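Local coordinates for protein peroxinectin A (PDB 6ERC) that catalyses the oxidation of phenolic donors by hydrogen peroxide as a secreted haem peroxidase, and has iodide and thiocyanate peroxidase activity, at residues V341-L344 and I345-L348; M360-D363 and L364-L368; N421-K424 and N425-S429; W472-P476 and E477-V481. All coordinates share one frame; numbering follows the deposited sequence.

All four contacts are local, each made within one short stretch of the animal haem peroxidase fold, and they follow one another along the chain. Contact 2 reaches the haem: the side chain of L364 lies about 4 Å from the cofactor, and about 11 Å from that of H81, the predicted proton acceptor. Contact 1 is further off, with the side chain of L348 about 9 Å from the haem. Contacts 1 and 2 sit on successive helices, their centres about 23 Å apart. Contacts 2 and 3 come within about 7 Å at their nearest atoms without touching. Contact 4 lies across the chain's centre from contacts 2 and 3, with centres about 43 and 51 Å away.

Contact 1 of 4, residues V341-L344 and I345-L348; sequences VEPL and IRGL
I345 N donates to V341 O at 3.0 Å, the first of four successive i to i+4 bonds in the opening turns of helix 342-350. R346 N bonds E342 O at 3.0 Å. L348 N bonds L344 O at 2.8 Å. Between them the bond from G347 N to P343 O is weak, at 3.4 Å. The side chains follow this backbone more than they meet each other. I345 CG1 lies beside its own backbone N (chi1 -59°), which brings it back over the preceding turn to 3.2 Å from V341 O. L348 CG sits likewise over L344 O, at 3.3 Å. R346 runs back along the helix with its chain extended from CG to NE. R346 NH1 passes E342 CB at 3.8 Å. No salt bridge forms between these two residues. The guanidinium is instead spent on carbonyls: NE bonds I501 O and NH2 bonds N500 O. The carboxylate of E342 turns to R229 in a salt bridge through OE2. Around the turn, V341 and L344 pack on helix 218-241, I345 and L348 on helix 70-80, and P343 and L344 on strand 311-315.

Contact 2 of 4, residues M360-D363 and L364-L368; sequences MISD and LRNFL
L364 lies against I361 and M360 where a short helix, 362-365, begins beside the haem pocket. I361 holds the N-cap position. I361 O receives R365 N at 3.0 Å and, weakly, L364 N. L364 can be followed outward. L364 CB meets M360 CG and M360 SD, both at 4.0 Å, the two side chains crossing at about a right angle. L364 CG is 4.0 Å from I361 CG1. L364 CD1 rests on I361 CG1 at 3.7 Å and on I361 CD1 at 3.9 Å. The side chain also touches the haem. I361 reaches L364 because its CG1 stands between the backbone N and the carbonyl carbon (chi1 54°). With I361 cut back to an alanine, a gap would probably open beside L364 CD1, and the leucine would be less firmly held against the haem. The guanidinium of R365 is bound outside the turn, by a salt bridge to D57 and hydrogen bonds to N53 and S52 of helix 48-56. D363 OD2 accepts a bond from K328 N. One water joins the start of the helix to this arginine: it donates to M360 O at 2.7 Å, bonds S362 OG, and accepts from R365 NE at 2.9 Å in the guanidinium plane.

Contact 3 of 4, residues N421-K424 and N425-S429; sequences NRLK and NAYKS
L423 O accepts the amide N of Y427 at 2.8 Å, N-H...O angle 164°, the last i to i+4 bond as helix 417-426 gives out. Before it, N425 N bonds N421 O at 2.8 Å, and A426 N bonds R422 O at 3.0 Å from a donor tilted out of the carbonyl plane. Y427 is the first residue to leave helical angles. The ring of Y427 stands beside the last turn, with CG next to the backbone N (chi1 -51°). It presents its edge to L423 O, and Y427 CD2 is 3.8 Å from L423 O. The side chain of L423 only brushes this ring: L423 CD2 is 4.4 Å from Y427 CE2. A426 CB lies 3.3 Å from R422 O. The phenol end is held elsewhere, by a bond from Y427 OH to D434 OD2. R422 extends off the helix, and its NH1 bonds I55 O and D57 O. N421, K424 and N425 are exposed. A426 packs on I54 and I55, and Y427 on I51 and I55, all of helix 48-56. L423 and K424 meet W410 of helix 410-413.

Contact 4 of 4, residues W472-P476 and E477-V481; sequences WYETP and EMRMV
The N-terminus of helix 476-481 follows a type I beta turn, W472 to T475, and T475 is the N-cap residue. T475 O takes two amides. R479 N meets T475 O nearly in line with the carbonyl at 2.9 Å, while M478 N, also 2.9 Å from T475 O, lies above the carbonyl plane. The side chain of T475 makes no cap. Its OG1, anti to the backbone N (chi1 -166°), reaches a water that accepts from E477 N. The methyl T475 CG2 packs on M478 CB at 3.4 Å. Within the turn, W472 NE1 bonds E474 OE2 at 3.0 Å, almost straight at 171°, with the oxygen in the indole plane. E474 CG lies over one face of the Y473 ring, toward its rim. R479 runs alongside E474, and one face of its guanidinium lies over E474 CA. Their charges stay beyond a salt bridge, E474 OE1 and R479 NH2 being 4.3 Å apart. Replacing E474 with an alanine would probably leave W472 NE1 without its acceptor and R479 without its nearby opposite charge. The turn rests on helix 247-275 through W472 and Y473, joined by M478 from the short helix, while W472 and E474 also touch R466 of helix 452-467.

Contact 1 of 4, residues V341-L344 and I345-L348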
loop_
_atom_site.group_PDB
_atom_site.type_symbol
_atom_site.label_atom_id
_atom_site.label_comp_id
_atom_site.label_asym_id
_atom_site.label_seq_id
_atom_site.Cartn_x
_atom_site.Cartn_y
_atom_site.Cartn_z
ATOM N N VAL A 341 5.941 17.748 10.974
ATOM C CA VAL A 341 6.361 16.687 10.065
ATOM C C VAL A 341 7.839 16.773 9.710
ATOM O O VAL A 341 8.428 15.762 9.306
ATOM C CB VAL A 341 5.535 16.703 8.766
ATOM C CG1 VAL A 341 4.054 16.514 9.063
ATOM C CG2 VAL A 341 5.768 17.994 7.988
ATOM N N GLU A 342 8.457 17.945 9.840
ATOM C CA GLU A 342 9.835 18.112 9.380
ATOM C C GLU A 342 10.792 17.119 10.021
ATOM O O GLU A 342 11.620 16.539 9.297
ATOM C CB GLU A 342 10.296 19.555 9.625
ATOM C CG GLU A 342 9.715 20.573 8.658
ATOM C CD GLU A 342 8.262 20.904 8.947
ATOM O OE1 GLU A 342 7.776 20.570 10.048
ATOM O OE2 GLU A 342 7.606 21.506 8.071
ATOM N N PRO A 343 10.755 16.878 11.335
ATOM C CA PRO A 343 11.699 15.904 11.913
ATOM C C PRO A 343 11.544 14.502 11.346
ATOM O O PRO A 343 12.542 13.788 11.191
ATOM C CB PRO A 343 11.374 15.953 13.414
ATOM C CG PRO A 343 10.695 17.263 13.621
ATOM C CD PRO A 343 9.930 17.525 12.368
ATOM N N LEU A 344 10.316 14.083 11.041
ATOM C CA LEU A 344 10.114 12.791 10.395
ATOM C C LEU A 344 10.701 12.787 8.992
ATOM O O LEU A 344 11.471 11.888 8.634
ATOM C CB LEU A 344 8.625 12.454 10.348
ATOM C CG LEU A 344 7.995 12.030 11.674
ATOM C CD1 LEU A 344 6.483 12.114 11.581
ATOM C CD2 LEU A 344 8.433 10.619 12.045
ATOM N N ILE A 345 10.343 13.785 8.179
ATOM C CA ILE A 345 10.815 13.829 6.797
ATOM C C ILE A 345 12.328 13.694 6.754
ATOM O O ILE A 345 12.878 12.952 5.932
ATOM C CB ILE A 345 10.350 15.127 6.108
ATOM C CG1 ILE A 345 8.820 15.250 6.121
ATOM C CG2 ILE A 345 10.881 15.188 4.676
ATOM C CD1 ILE A 345 8.090 14.179 5.340
ATOM N N ARG A 346 13.029 14.412 7.632
ATOM C CA ARG A 346 14.485 14.337 7.635
ATOM C C ARG A 346 14.954 12.908 7.871
ATOM O O ARG A 346 15.878 12.432 7.203
ATOM C CB ARG A 346 15.064 15.272 8.698
ATOM C CG ARG A 346 14.892 16.753 8.399
ATOM C CD ARG A 346 15.696 17.612 9.368
ATOM N NE ARG A 346 15.309 19.022 9.315
ATOM C CZ ARG A 346 14.391 19.589 10.094
ATOM N NH1 ARG A 346 13.743 18.878 11.007
ATOM N NH2 ARG A 346 14.115 20.877 9.961
ATOM N N GLY A 347 14.324 12.206 8.814
ATOM C CA GLY A 347 14.705 10.827 9.070
ATOM C C GLY A 347 14.365 9.901 7.917
ATOM O O GLY A 347 15.149 9.013 7.571
ATOM N N LEU A 348 13.197 10.098 7.302
ATOM C CA LEU A 348 12.748 9.187 6.254
ATOM C C LEU A 348 13.685 9.205 5.052
ATOM O O LEU A 348 13.913 8.166 4.420
ATOM C CB LEU A 348 11.327 9.546 5.821
ATOM C CG LEU A 348 10.213 9.356 6.849
ATOM C CD1 LEU A 348 8.904 9.883 6.283
ATOM C CD2 LEU A 348 10.070 7.897 7.251
#

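Contact 2 of 4, residues M360-D363 and L364-L368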
loop_
_atom_site.group_PDB
_atom_site.type_symbol
_atom_site.label_atom_id
_atom_site.label_comp_id
_atom_site.label_asym_id
_atom_site.label_seq_id
_atom_site.Cartn_x
_atom_site.Cartn_y
_atom_site.Cartn_z
ATOM N N MET A 360 10.988 -10.452 8.148
ATOM C CA MET A 360 10.143 -9.345 8.560
ATOM C C MET A 360 10.495 -8.977 9.992
ATOM O O MET A 360 10.635 -9.859 10.844
ATOM C CB MET A 360 8.668 -9.726 8.448
ATOM C CG MET A 360 7.698 -8.625 8.829
ATOM S SD MET A 360 5.992 -9.101 8.492
ATOM C CE MET A 360 6.047 -9.357 6.720
ATOM N N ILE A 361 10.656 -7.678 10.249
ATOM C CA ILE A 361 10.995 -7.232 11.592
ATOM C C ILE A 361 9.925 -7.693 12.578
ATOM O O ILE A 361 8.770 -7.947 12.212
ATOM C CB ILE A 361 11.162 -5.705 11.638
ATOM C CG1 ILE A 361 9.912 -5.012 11.085
ATOM C CG2 ILE A 361 12.402 -5.290 10.857
ATOM C CD1 ILE A 361 9.902 -3.512 11.293
ATOM N N SER A 362 10.319 -7.807 13.844
ATOM C CA SER A 362 9.402 -8.281 14.870
ATOM C C SER A 362 8.390 -7.225 15.289
ATOM O O SER A 362 7.373 -7.573 15.900
ATOM C CB SER A 362 10.185 -8.759 16.094
ATOM O OG SER A 362 10.925 -9.926 15.784
ATOM N N ASP A 363 8.642 -5.949 14.981
ATOM C CA ASP A 363 7.634 -4.922 15.229
ATOM C C ASP A 363 6.358 -5.214 14.456
ATOM O O ASP A 363 5.258 -4.917 14.935
ATOM C CB ASP A 363 8.179 -3.547 14.851
ATOM C CG ASP A 363 9.407 -3.166 15.653
ATOM O OD1 ASP A 363 10.469 -3.790 15.443
ATOM O OD2 ASP A 363 9.311 -2.245 16.493
ATOM N N LEU A 364 6.484 -5.799 13.267
ATOM C CA LEU A 364 5.338 -6.181 12.453
ATOM C C LEU A 364 4.930 -7.633 12.674
ATOM O O LEU A 364 3.734 -7.945 12.686
ATOM C CB LEU A 364 5.656 -5.964 10.971
ATOM C CG LEU A 364 5.974 -4.531 10.531
ATOM C CD1 LEU A 364 6.765 -4.540 9.237
ATOM C CD2 LEU A 364 4.697 -3.731 10.361
ATOM N N ARG A 365 5.902 -8.531 12.851
ATOM C CA ARG A 365 5.597 -9.956 12.919
ATOM C C ARG A 365 5.180 -10.395 14.316
ATOM O O ARG A 365 4.423 -11.361 14.453
ATOM C CB ARG A 365 6.808 -10.771 12.458
ATOM C CG ARG A 365 6.457 -12.164 11.962
ATOM C CD ARG A 365 7.694 -12.957 11.572
ATOM N NE ARG A 365 8.497 -13.334 12.732
ATOM C CZ ARG A 365 8.225 -14.357 13.539
ATOM N NH1 ARG A 365 7.157 -15.116 13.329
ATOM N NH2 ARG A 365 9.021 -14.621 14.566
ATOM N N ASN A 366 5.648 -9.710 15.356
ATOM C CA ASN A 366 5.355 -10.078 16.738
ATOM C C ASN A 366 4.897 -8.861 17.531
ATOM O O ASN A 366 5.449 -8.526 18.580
ATOM C CB ASN A 366 6.576 -10.712 17.404
ATOM C CG ASN A 366 6.942 -12.054 16.801
ATOM O OD1 ASN A 366 6.088 -12.925 16.619
ATOM N ND2 ASN A 366 8.220 -12.228 16.485
ATOM N N PHE A 367 3.867 -8.181 17.035
ATOM C CA PHE A 367 3.286 -7.058 17.759
ATOM C C PHE A 367 2.291 -7.570 18.794
ATOM O O PHE A 367 1.408 -8.371 18.474
ATOM C CB PHE A 367 2.591 -6.090 16.801
ATOM C CG PHE A 367 1.872 -4.974 17.501
ATOM C CD1 PHE A 367 2.568 -3.871 17.964
ATOM C CD2 PHE A 367 0.504 -5.035 17.713
ATOM C CE1 PHE A 367 1.913 -2.845 18.618
ATOM C CE2 PHE A 367 -0.157 -4.010 18.368
ATOM C CZ PHE A 367 0.548 -2.917 18.820
ATOM N N LEU A 368 2.428 -7.099 20.031
ATOM C CA LEU A 368 1.597 -7.553 21.138
ATOM C C LEU A 368 0.758 -6.404 21.674
ATOM O O LEU A 368 1.201 -5.251 21.694
ATOM C CB LEU A 368 2.450 -8.131 22.275
ATOM C CG LEU A 368 3.236 -9.404 21.966
ATOM C CD1 LEU A 368 4.033 -9.825 23.187
ATOM C CD2 LEU A 368 2.312 -10.525 21.521
HETATM O O HOH W 1 10.600 -11.329 13.160
#

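Contact 3 of 4, residues N421-K424 and N425-S429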
loop_
_atom_site.group_PDB
_atom_site.type_symbol
_atom_site.label_atom_id
_atom_site.label_comp_id
_atom_site.label_asym_id
_atom_site.label_seq_id
_atom_site.Cartn_x
_atom_site.Cartn_y
_atom_site.Cartn_z
ATOM N N ASN A 421 17.281 -23.705 3.541
ATOM C CA ASN A 421 16.914 -24.512 4.697
ATOM C C ASN A 421 15.530 -24.140 5.212
ATOM O O ASN A 421 14.689 -25.013 5.454
ATOM C CB ASN A 421 17.968 -24.352 5.790
ATOM C CG ASN A 421 19.295 -24.984 5.410
ATOM O OD1 ASN A 421 19.501 -25.381 4.259
ATOM N ND2 ASN A 421 20.205 -25.079 6.376
ATOM N N ARG A 422 15.268 -22.841 5.379
ATOM C CA ARG A 422 13.968 -22.416 5.889
ATOM C C ARG A 422 12.838 -22.838 4.960
ATOM O O ARG A 422 11.732 -23.137 5.426
ATOM C CB ARG A 422 13.961 -20.902 6.104
ATOM C CG ARG A 422 14.832 -20.466 7.272
ATOM C CD ARG A 422 14.624 -19.009 7.653
ATOM N NE ARG A 422 15.369 -18.675 8.865
ATOM C CZ ARG A 422 15.062 -17.684 9.697
ATOM N NH1 ARG A 422 14.012 -16.908 9.469
ATOM N NH2 ARG A 422 15.807 -17.475 10.773
ATOM N N LEU A 423 13.091 -22.878 3.651
ATOM C CA LEU A 423 12.084 -23.383 2.724
ATOM C C LEU A 423 11.899 -24.890 2.879
ATOM O O LEU A 423 10.764 -25.380 2.900
ATOM C CB LEU A 423 12.472 -23.035 1.286
ATOM C CG LEU A 423 12.447 -21.555 0.914
ATOM C CD1 LEU A 423 13.074 -21.352 -0.453
ATOM C CD2 LEU A 423 11.024 -21.013 0.936
ATOM N N LYS A 424 13.003 -25.640 2.982
ATOM C CA LYS A 424 12.903 -27.076 3.228
ATOM C C LYS A 424 12.147 -27.356 4.519
ATOM O O LYS A 424 11.347 -28.296 4.589
ATOM C CB LYS A 424 14.297 -27.702 3.297
ATOM C CG LYS A 424 15.068 -27.703 1.989
ATOM C CD LYS A 424 16.498 -28.184 2.205
ATOM C CE LYS A 424 17.377 -27.911 0.993
ATOM N NZ LYS A 424 18.773 -28.393 1.195
ATOM N N ASN A 425 12.395 -26.554 5.555
ATOM C CA ASN A 425 11.730 -26.755 6.837
ATOM C C ASN A 425 10.243 -26.424 6.750
ATOM O O ASN A 425 9.415 -27.096 7.375
ATOM C CB ASN A 425 12.409 -25.898 7.907
ATOM C CG ASN A 425 11.955 -26.242 9.316
ATOM O OD1 ASN A 425 10.984 -26.976 9.511
ATOM N ND2 ASN A 425 12.655 -25.702 10.309
ATOM N N ALA A 426 9.885 -25.392 5.982
ATOM C CA ALA A 426 8.491 -24.960 5.911
ATOM C C ALA A 426 7.679 -25.814 4.946
ATOM O O ALA A 426 6.521 -26.139 5.228
ATOM C CB ALA A 426 8.418 -23.488 5.497
ATOM N N TYR A 427 8.261 -26.178 3.807
ATOM C CA TYR A 427 7.572 -26.945 2.783
ATOM C C TYR A 427 8.361 -28.205 2.459
ATOM O O TYR A 427 9.593 -28.225 2.545
ATOM C CB TYR A 427 7.384 -26.119 1.506
ATOM C CG TYR A 427 6.765 -24.765 1.742
ATOM C CD1 TYR A 427 5.389 -24.612 1.808
ATOM C CD2 TYR A 427 7.558 -23.639 1.894
ATOM C CE1 TYR A 427 4.819 -23.375 2.022
ATOM C CE2 TYR A 427 6.999 -22.398 2.107
ATOM C CZ TYR A 427 5.630 -22.270 2.169
ATOM O OH TYR A 427 5.069 -21.034 2.382
ATOM N N LYS A 428 7.641 -29.260 2.082
ATOM C CA LYS A 428 8.289 -30.499 1.676
ATOM C C LYS A 428 8.582 -30.545 0.184
ATOM O O LYS A 428 9.440 -31.325 -0.241
ATOM C CB LYS A 428 7.427 -31.705 2.075
ATOM C CG LYS A 428 6.114 -31.829 1.321
ATOM C CD LYS A 428 5.199 -32.847 1.991
ATOM C CE LYS A 428 3.932 -33.091 1.178
ATOM N NZ LYS A 428 4.206 -33.839 -0.084
ATOM N N SER A 429 7.906 -29.719 -0.612
ATOM C CA SER A 429 8.152 -29.642 -2.044
ATOM C C SER A 429 8.162 -28.184 -2.479
ATOM O O SER A 429 7.543 -27.328 -1.843
ATOM C CB SER A 429 7.091 -30.414 -2.838
ATOM O OG SER A 429 7.275 -30.244 -4.232
#

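Contact 4 of 4, residues W472-P476 and E477-V481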
loop_
_atom_site.group_PDB
_atom_site.type_symbol
_atom_site.label_atom_id
_atom_site.label_comp_id
_atom_site.label_asym_id
_atom_site.label_seq_id
_atom_site.Cartn_x
_atom_site.Cartn_y
_atom_site.Cartn_z
ATOM N N TRP A 472 -5.273 10.249 -17.360
ATOM C CA TRP A 472 -3.840 10.223 -17.103
ATOM C C TRP A 472 -3.212 11.547 -17.521
ATOM O O TRP A 472 -3.514 12.089 -18.587
ATOM C CB TRP A 472 -3.182 9.060 -17.847
ATOM C CG TRP A 472 -1.745 8.885 -17.472
ATOM C CD1 TRP A 472 -0.653 9.212 -18.223
ATOM C CD2 TRP A 472 -1.242 8.359 -16.240
ATOM N NE1 TRP A 472 0.501 8.918 -17.534
ATOM C CE2 TRP A 472 0.164 8.394 -16.313
ATOM C CE3 TRP A 472 -1.846 7.860 -15.082
ATOM C CZ2 TRP A 472 0.975 7.944 -15.276
ATOM C CZ3 TRP A 472 -1.041 7.416 -14.054
ATOM C CH2 TRP A 472 0.354 7.462 -14.156
ATOM N N TYR A 473 -2.320 12.068 -16.672
ATOM C CA TYR A 473 -1.848 13.437 -16.851
ATOM C C TYR A 473 -1.107 13.620 -18.170
ATOM O O TYR A 473 -1.120 14.717 -18.738
ATOM C CB TYR A 473 -0.959 13.847 -15.676
ATOM C CG TYR A 473 0.445 13.280 -15.693
ATOM C CD1 TYR A 473 0.726 12.038 -15.135
ATOM C CD2 TYR A 473 1.496 14.001 -16.241
ATOM C CE1 TYR A 473 2.015 11.525 -15.141
ATOM C CE2 TYR A 473 2.785 13.497 -16.251
ATOM C CZ TYR A 473 3.039 12.261 -15.701
ATOM O OH TYR A 473 4.323 11.764 -15.714
ATOM N N GLU A 474 -0.469 12.571 -18.681
ATOM C CA GLU A 474 0.314 12.698 -19.905
ATOM C C GLU A 474 -0.538 12.720 -21.170
ATOM O O GLU A 474 0.028 12.785 -22.266
ATOM C CB GLU A 474 1.332 11.557 -20.007
ATOM C CG GLU A 474 2.311 11.464 -18.840
ATOM C CD GLU A 474 3.339 10.355 -19.024
ATOM O OE1 GLU A 474 4.143 10.447 -19.979
ATOM O OE2 GLU A 474 3.337 9.389 -18.224
ATOM N N THR A 475 -1.872 12.662 -21.065
ATOM C CA THR A 475 -2.670 12.716 -22.283
ATOM C C THR A 475 -2.866 14.168 -22.725
ATOM O O THR A 475 -2.904 15.077 -21.891
ATOM C CB THR A 475 -4.026 12.040 -22.072
ATOM O OG1 THR A 475 -4.655 11.814 -23.339
ATOM C CG2 THR A 475 -4.950 12.885 -21.223
ATOM N N PRO A 476 -2.983 14.418 -24.036
ATOM C CA PRO A 476 -3.082 15.818 -24.495
ATOM C C PRO A 476 -4.156 16.625 -23.784
ATOM O O PRO A 476 -3.887 17.741 -23.319
ATOM C CB PRO A 476 -3.377 15.663 -25.994
ATOM C CG PRO A 476 -2.768 14.359 -26.361
ATOM C CD PRO A 476 -2.957 13.472 -25.169
ATOM N N GLU A 477 -5.373 16.090 -23.682
ATOM C CA GLU A 477 -6.456 16.834 -23.050
ATOM C C GLU A 477 -6.128 17.191 -21.608
ATOM O O GLU A 477 -6.627 18.195 -21.090
ATOM C CB GLU A 477 -7.750 16.026 -23.112
ATOM C CG GLU A 477 -8.313 15.877 -24.517
ATOM C CD GLU A 477 -9.362 14.785 -24.619
ATOM O OE1 GLU A 477 -9.290 13.815 -23.833
ATOM O OE2 GLU A 477 -10.258 14.897 -25.486
ATOM N N MET A 478 -5.290 16.394 -20.944
ATOM C CA MET A 478 -4.976 16.643 -19.544
ATOM C C MET A 478 -3.765 17.546 -19.367
ATOM O O MET A 478 -3.658 18.229 -18.342
ATOM C CB MET A 478 -4.743 15.322 -18.807
ATOM C CG MET A 478 -5.173 15.364 -17.357
ATOM S SD MET A 478 -6.967 15.446 -17.228
ATOM C CE MET A 478 -7.166 15.909 -15.510
ATOM N N ARG A 479 -2.846 17.567 -20.335
ATOM C CA ARG A 479 -1.817 18.597 -20.328
ATOM C C ARG A 479 -2.446 19.979 -20.450
ATOM O O ARG A 479 -1.968 20.945 -19.844
ATOM C CB ARG A 479 -0.814 18.361 -21.457
ATOM C CG ARG A 479 0.080 17.140 -21.268
ATOM C CD ARG A 479 1.333 17.242 -22.133
ATOM N NE ARG A 479 2.000 15.955 -22.340
ATOM C CZ ARG A 479 2.861 15.398 -21.490
ATOM N NH1 ARG A 479 3.173 15.997 -20.347
ATOM N NH2 ARG A 479 3.411 14.227 -21.786
ATOM N N MET A 480 -3.532 20.084 -21.218
ATOM C CA MET A 480 -4.254 21.348 -21.335
ATOM C C MET A 480 -4.861 21.752 -19.997
ATOM O O MET A 480 -4.716 22.898 -19.556
ATOM C CB MET A 480 -5.338 21.220 -22.410
ATOM C CG MET A 480 -6.442 22.275 -22.364
ATOM S SD MET A 480 -5.853 23.944 -22.682
ATOM C CE MET A 480 -7.373 24.877 -22.497
ATOM N N VAL A 481 -5.554 20.818 -19.340
ATOM C CA VAL A 481 -6.227 21.130 -18.081
ATOM C C VAL A 481 -5.215 21.549 -17.026
ATOM O O VAL A 481 -5.470 22.457 -16.225
ATOM C CB VAL A 481 -7.058 19.921 -17.610
ATOM C CG1 VAL A 481 -7.612 20.152 -16.200
ATOM C CG2 VAL A 481 -8.190 19.652 -18.582
HETATM O O HOH W 2 -6.126 13.756 -24.917
#